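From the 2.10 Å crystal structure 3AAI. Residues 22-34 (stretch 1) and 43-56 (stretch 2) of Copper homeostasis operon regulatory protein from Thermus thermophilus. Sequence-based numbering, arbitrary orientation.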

# COMPACT_ATOMS: atom_id res chain seq x y z
N SER A 22 4.61 -0.31 -22.54
CA SER A 22 5.65 -1.22 -22.06
C SER A 22 5.11 -2.03 -20.89
O SER A 22 5.32 -3.24 -20.81
CB SER A 22 6.89 -0.45 -21.62
OG SER A 22 7.48 0.23 -22.71
N ALA A 23 4.40 -1.36 -19.99
CA ALA A 23 3.82 -2.04 -18.83
C ALA A 23 2.95 -3.19 -19.33
O ALA A 23 3.01 -4.30 -18.81
CB ALA A 23 3.00 -1.06 -18.01
N LYS A 24 2.14 -2.91 -20.35
CA LYS A 24 1.26 -3.94 -20.93
C LYS A 24 2.11 -5.08 -21.52
O LYS A 24 1.78 -6.26 -21.37
CB LYS A 24 0.37 -3.33 -22.01
CG LYS A 24 -0.30 -4.36 -22.90
CD LYS A 24 -0.97 -3.70 -24.09
CE LYS A 24 -1.16 -4.69 -25.22
NZ LYS A 24 0.14 -5.16 -25.77
N GLY A 25 3.19 -4.73 -22.20
CA GLY A 25 4.06 -5.75 -22.76
C GLY A 25 4.63 -6.61 -21.63
O GLY A 25 4.74 -7.83 -21.76
N HIS A 26 4.98 -5.97 -20.52
CA HIS A 26 5.52 -6.68 -19.35
C HIS A 26 4.43 -7.60 -18.80
O HIS A 26 4.69 -8.75 -18.44
CB HIS A 26 5.93 -5.66 -18.28
CG HIS A 26 6.83 -6.21 -17.22
ND1 HIS A 26 7.53 -5.40 -16.35
CD2 HIS A 26 7.14 -7.48 -16.88
CE1 HIS A 26 8.23 -6.15 -15.52
NE2 HIS A 26 8.01 -7.42 -15.82
N LEU A 27 3.21 -7.09 -18.75
CA LEU A 27 2.08 -7.86 -18.23
C LEU A 27 1.87 -9.14 -19.03
O LEU A 27 1.58 -10.20 -18.46
CB LEU A 27 0.81 -7.00 -18.26
CG LEU A 27 -0.34 -7.40 -17.33
CD1 LEU A 27 0.21 -7.67 -15.92
CD2 LEU A 27 -1.39 -6.27 -17.29
N GLU A 28 2.03 -9.07 -20.35
CA GLU A 28 1.88 -10.26 -21.18
C GLU A 28 2.97 -11.28 -20.88
O GLU A 28 2.78 -12.49 -21.07
CB GLU A 28 1.92 -9.90 -22.67
CG GLU A 28 0.82 -8.98 -23.10
CD GLU A 28 0.74 -8.85 -24.61
OE1 GLU A 28 0.56 -9.89 -25.28
OE2 GLU A 28 0.85 -7.71 -25.11
N GLY A 29 4.12 -10.79 -20.43
CA GLY A 29 5.20 -11.69 -20.08
C GLY A 29 4.82 -12.52 -18.86
O GLY A 29 5.17 -13.69 -18.77
N ILE A 30 4.10 -11.91 -17.93
CA ILE A 30 3.69 -12.63 -16.73
C ILE A 30 2.65 -13.67 -17.14
O ILE A 30 2.59 -14.77 -16.59
CB ILE A 30 3.09 -11.66 -15.68
CG1 ILE A 30 4.14 -10.59 -15.33
CG2 ILE A 30 2.69 -12.44 -14.42
CD1 ILE A 30 3.71 -9.63 -14.23
N LEU A 31 1.83 -13.30 -18.12
CA LEU A 31 0.81 -14.17 -18.66
C LEU A 31 1.46 -15.41 -19.27
O LEU A 31 0.97 -16.52 -19.08
CB LEU A 31 0.01 -13.44 -19.74
CG LEU A 31 -1.20 -12.64 -19.26
CD1 LEU A 31 -1.75 -11.81 -20.42
CD2 LEU A 31 -2.26 -13.60 -18.74
N ARG A 32 2.56 -15.22 -20.00
CA ARG A 32 3.26 -16.35 -20.62
C ARG A 32 3.86 -17.26 -19.55
O ARG A 32 3.84 -18.48 -19.68
CB ARG A 32 4.37 -15.88 -21.56
CG ARG A 32 4.74 -16.91 -22.62
CD ARG A 32 5.86 -16.44 -23.53
NE ARG A 32 7.16 -16.79 -22.97
CZ ARG A 32 7.83 -17.90 -23.28
NH1 ARG A 32 7.32 -18.76 -24.15
NH2 ARG A 32 8.98 -18.15 -22.69
N MSE A 33 4.40 -16.65 -18.49
CA MSE A 33 4.99 -17.40 -17.39
C MSE A 33 3.96 -18.33 -16.77
O MSE A 33 4.25 -19.49 -16.49
CB MSE A 33 5.51 -16.44 -16.32
CG MSE A 33 6.71 -15.61 -16.75
SE MSE A 33 7.19 -14.29 -15.43
CE MSE A 33 8.24 -15.41 -14.25
N LEU A 34 2.75 -17.82 -16.56
CA LEU A 34 1.68 -18.61 -15.97
C LEU A 34 1.14 -19.67 -16.92
O LEU A 34 0.73 -20.74 -16.49
CB LEU A 34 0.54 -17.70 -15.49
CG LEU A 34 0.89 -16.91 -14.23
CD1 LEU A 34 -0.17 -15.87 -13.95
CD2 LEU A 34 1.04 -17.86 -13.06
N ASP A 43 9.53 -15.50 -8.80
CA ASP A 43 9.82 -14.63 -9.94
C ASP A 43 8.52 -13.97 -10.39
O ASP A 43 8.52 -12.80 -10.75
CB ASP A 43 10.44 -15.43 -11.10
CG ASP A 43 10.98 -14.51 -12.20
OD1 ASP A 43 11.60 -13.48 -11.88
OD2 ASP A 43 10.82 -14.83 -13.40
N VAL A 44 7.43 -14.73 -10.37
CA VAL A 44 6.14 -14.18 -10.76
C VAL A 44 5.75 -13.05 -9.80
O VAL A 44 5.23 -12.02 -10.24
CB VAL A 44 5.04 -15.27 -10.76
CG1 VAL A 44 3.66 -14.63 -10.89
CG2 VAL A 44 5.26 -16.21 -11.92
N LEU A 45 6.00 -13.24 -8.51
CA LEU A 45 5.67 -12.21 -7.53
C LEU A 45 6.51 -10.97 -7.81
O LEU A 45 6.01 -9.84 -7.73
CB LEU A 45 5.93 -12.69 -6.10
CG LEU A 45 5.01 -13.80 -5.58
CD1 LEU A 45 5.37 -14.14 -4.14
CD2 LEU A 45 3.54 -13.35 -5.68
N LYS A 46 7.78 -11.18 -8.15
CA LYS A 46 8.67 -10.07 -8.46
C LYS A 46 8.26 -9.35 -9.74
O LYS A 46 8.33 -8.12 -9.82
CB LYS A 46 10.11 -10.55 -8.60
CG LYS A 46 10.78 -10.87 -7.26
CD LYS A 46 12.26 -11.14 -7.45
CE LYS A 46 12.93 -11.45 -6.13
NZ LYS A 46 14.38 -11.74 -6.31
N GLN A 47 7.84 -10.10 -10.75
CA GLN A 47 7.43 -9.47 -12.01
C GLN A 47 6.19 -8.61 -11.74
O GLN A 47 6.09 -7.48 -12.21
CB GLN A 47 7.12 -10.53 -13.08
CG GLN A 47 8.31 -11.39 -13.53
CD GLN A 47 9.40 -10.59 -14.25
OE1 GLN A 47 9.17 -9.47 -14.72
NE2 GLN A 47 10.58 -11.18 -14.35
N LEU A 48 5.24 -9.16 -10.98
CA LEU A 48 4.01 -8.44 -10.66
C LEU A 48 4.31 -7.13 -9.94
O LEU A 48 3.74 -6.08 -10.27
CB LEU A 48 3.10 -9.30 -9.78
CG LEU A 48 2.36 -10.43 -10.49
CD1 LEU A 48 1.71 -11.33 -9.45
CD2 LEU A 48 1.33 -9.84 -11.45
N LYS A 49 5.21 -7.19 -8.97
CA LYS A 49 5.58 -6.00 -8.22
C LYS A 49 6.27 -5.00 -9.12
O LYS A 49 6.15 -3.78 -8.93
CB LYS A 49 6.48 -6.36 -7.03
CG LYS A 49 5.76 -7.11 -5.92
CD LYS A 49 4.60 -6.29 -5.37
CE LYS A 49 3.68 -7.13 -4.48
NZ LYS A 49 4.38 -7.67 -3.28
N ALA A 50 7.00 -5.51 -10.12
CA ALA A 50 7.71 -4.66 -11.07
C ALA A 50 6.68 -3.92 -11.93
O ALA A 50 6.80 -2.72 -12.17
CB ALA A 50 8.65 -5.52 -11.95
N VAL A 51 5.67 -4.65 -12.41
CA VAL A 51 4.63 -4.04 -13.22
C VAL A 51 3.86 -3.03 -12.38
O VAL A 51 3.52 -1.94 -12.85
CB VAL A 51 3.65 -5.10 -13.78
CG1 VAL A 51 2.47 -4.43 -14.47
CG2 VAL A 51 4.39 -5.99 -14.78
N GLU A 52 3.60 -3.38 -11.12
CA GLU A 52 2.89 -2.47 -10.23
C GLU A 52 3.69 -1.19 -10.06
O GLU A 52 3.12 -0.10 -9.98
CB GLU A 52 2.66 -3.12 -8.86
CG GLU A 52 1.84 -4.40 -8.92
CD GLU A 52 1.47 -4.95 -7.55
OE1 GLU A 52 2.37 -5.09 -6.70
OE2 GLU A 52 0.28 -5.25 -7.34
N GLY A 53 5.02 -1.33 -10.02
CA GLY A 53 5.88 -0.16 -9.89
C GLY A 53 5.83 0.75 -11.11
O GLY A 53 5.83 1.97 -10.98
N ALA A 54 5.78 0.15 -12.30
CA ALA A 54 5.72 0.94 -13.52
C ALA A 54 4.40 1.72 -13.58
O ALA A 54 4.36 2.86 -14.03
CB ALA A 54 5.87 0.03 -14.74
N LEU A 55 3.32 1.09 -13.12
CA LEU A 55 2.01 1.72 -13.11
C LEU A 55 2.04 2.89 -12.14
O LEU A 55 1.54 3.98 -12.45
CB LEU A 55 0.93 0.71 -12.70
CG LEU A 55 0.75 -0.49 -13.64
CD1 LEU A 55 -0.29 -1.44 -13.06
CD2 LEU A 55 0.33 -0.02 -15.03
N ASP A 56 2.63 2.67 -10.97
CA ASP A 56 2.77 3.70 -9.94
C ASP A 56 3.51 4.92 -10.47
O ASP A 56 3.12 6.06 -10.20
CB ASP A 56 3.53 3.15 -8.74
CG ASP A 56 2.63 2.46 -7.74
OD1 ASP A 56 3.16 1.68 -6.91
OD2 ASP A 56 1.41 2.70 -7.78

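The two stretches are helices packed almost antiparallel: their N-to-C directions differ by 167°, and their axes approach to 9.7 Å. Because they run in opposite directions, moving forward along the first helix means moving backward along the second, from Leu55 toward Asp43. Together the surfaces bury 604 Å².

Ala23 opens the contact. Its CA lies 6.0 Å from the CA of Val51, and a side chain of one methyl suits so close an approach of the backbones. That methyl, pointing toward the partner helix, meets Leu55 (Ala23 CB to Leu55 CD2, 4.1 Å) and, more loosely, Ala54 (CB to CB, 4.5 Å). Lys24 points away and forms a salt bridge within its own helix, with its NZ 2.7 Å from Glu28 OE2; a spacing of four residues brings the two side chains to the same side of the helix.

His26, one turn on from Ala23, makes the sole hydrogen bond between the stretches. Its NE2 donates to Gln47 OE1 at 2.6 Å, and the N-H...O angle of 174° is nearly linear. The acceptor lies near the ring plane, where an imidazole nitrogen directs its hydrogen, so the faces remain free for other contacts. Over one of them sits Val51: its CG2 is 3.6 Å from the centroid of the His26 ring and 16° off the normal, a CH-pi contact. A flat, polar ring thus serves both an amide and a methyl, and its residue remains partly exposed.

Leu27 points sideways, but its branched end reaches back, bringing CD1 to 4.2 Å from Val51 CG1. Val51 is in fact a knob, held in a hole formed by Ala23, His26, Leu27 and Ile30; its compact, branched side chain places a methyl against His26 and another against Leu27.

Ile30 returns the arrangement, entering a hole among Val44, Gln47, Leu48 and Val51. Its extended chi2 (t) carries CD1 deep into that hole, 3.7 Å from both Leu48 CD2 and Val51 CG2, while Ile30 CG2 lies 4.3 Å from Val44 CG1. Branching at CB lets this one residue touch several neighbours.

Met33, a selenomethionine, closes the contact. Long and unbranched, it lays its SE 3.6 Å from Gln47 CG and its CE 3.9 Å from Val44 CG2. Gln47 therefore plays two parts, offering its aliphatic stem to Met33 and its amide oxygen to His26.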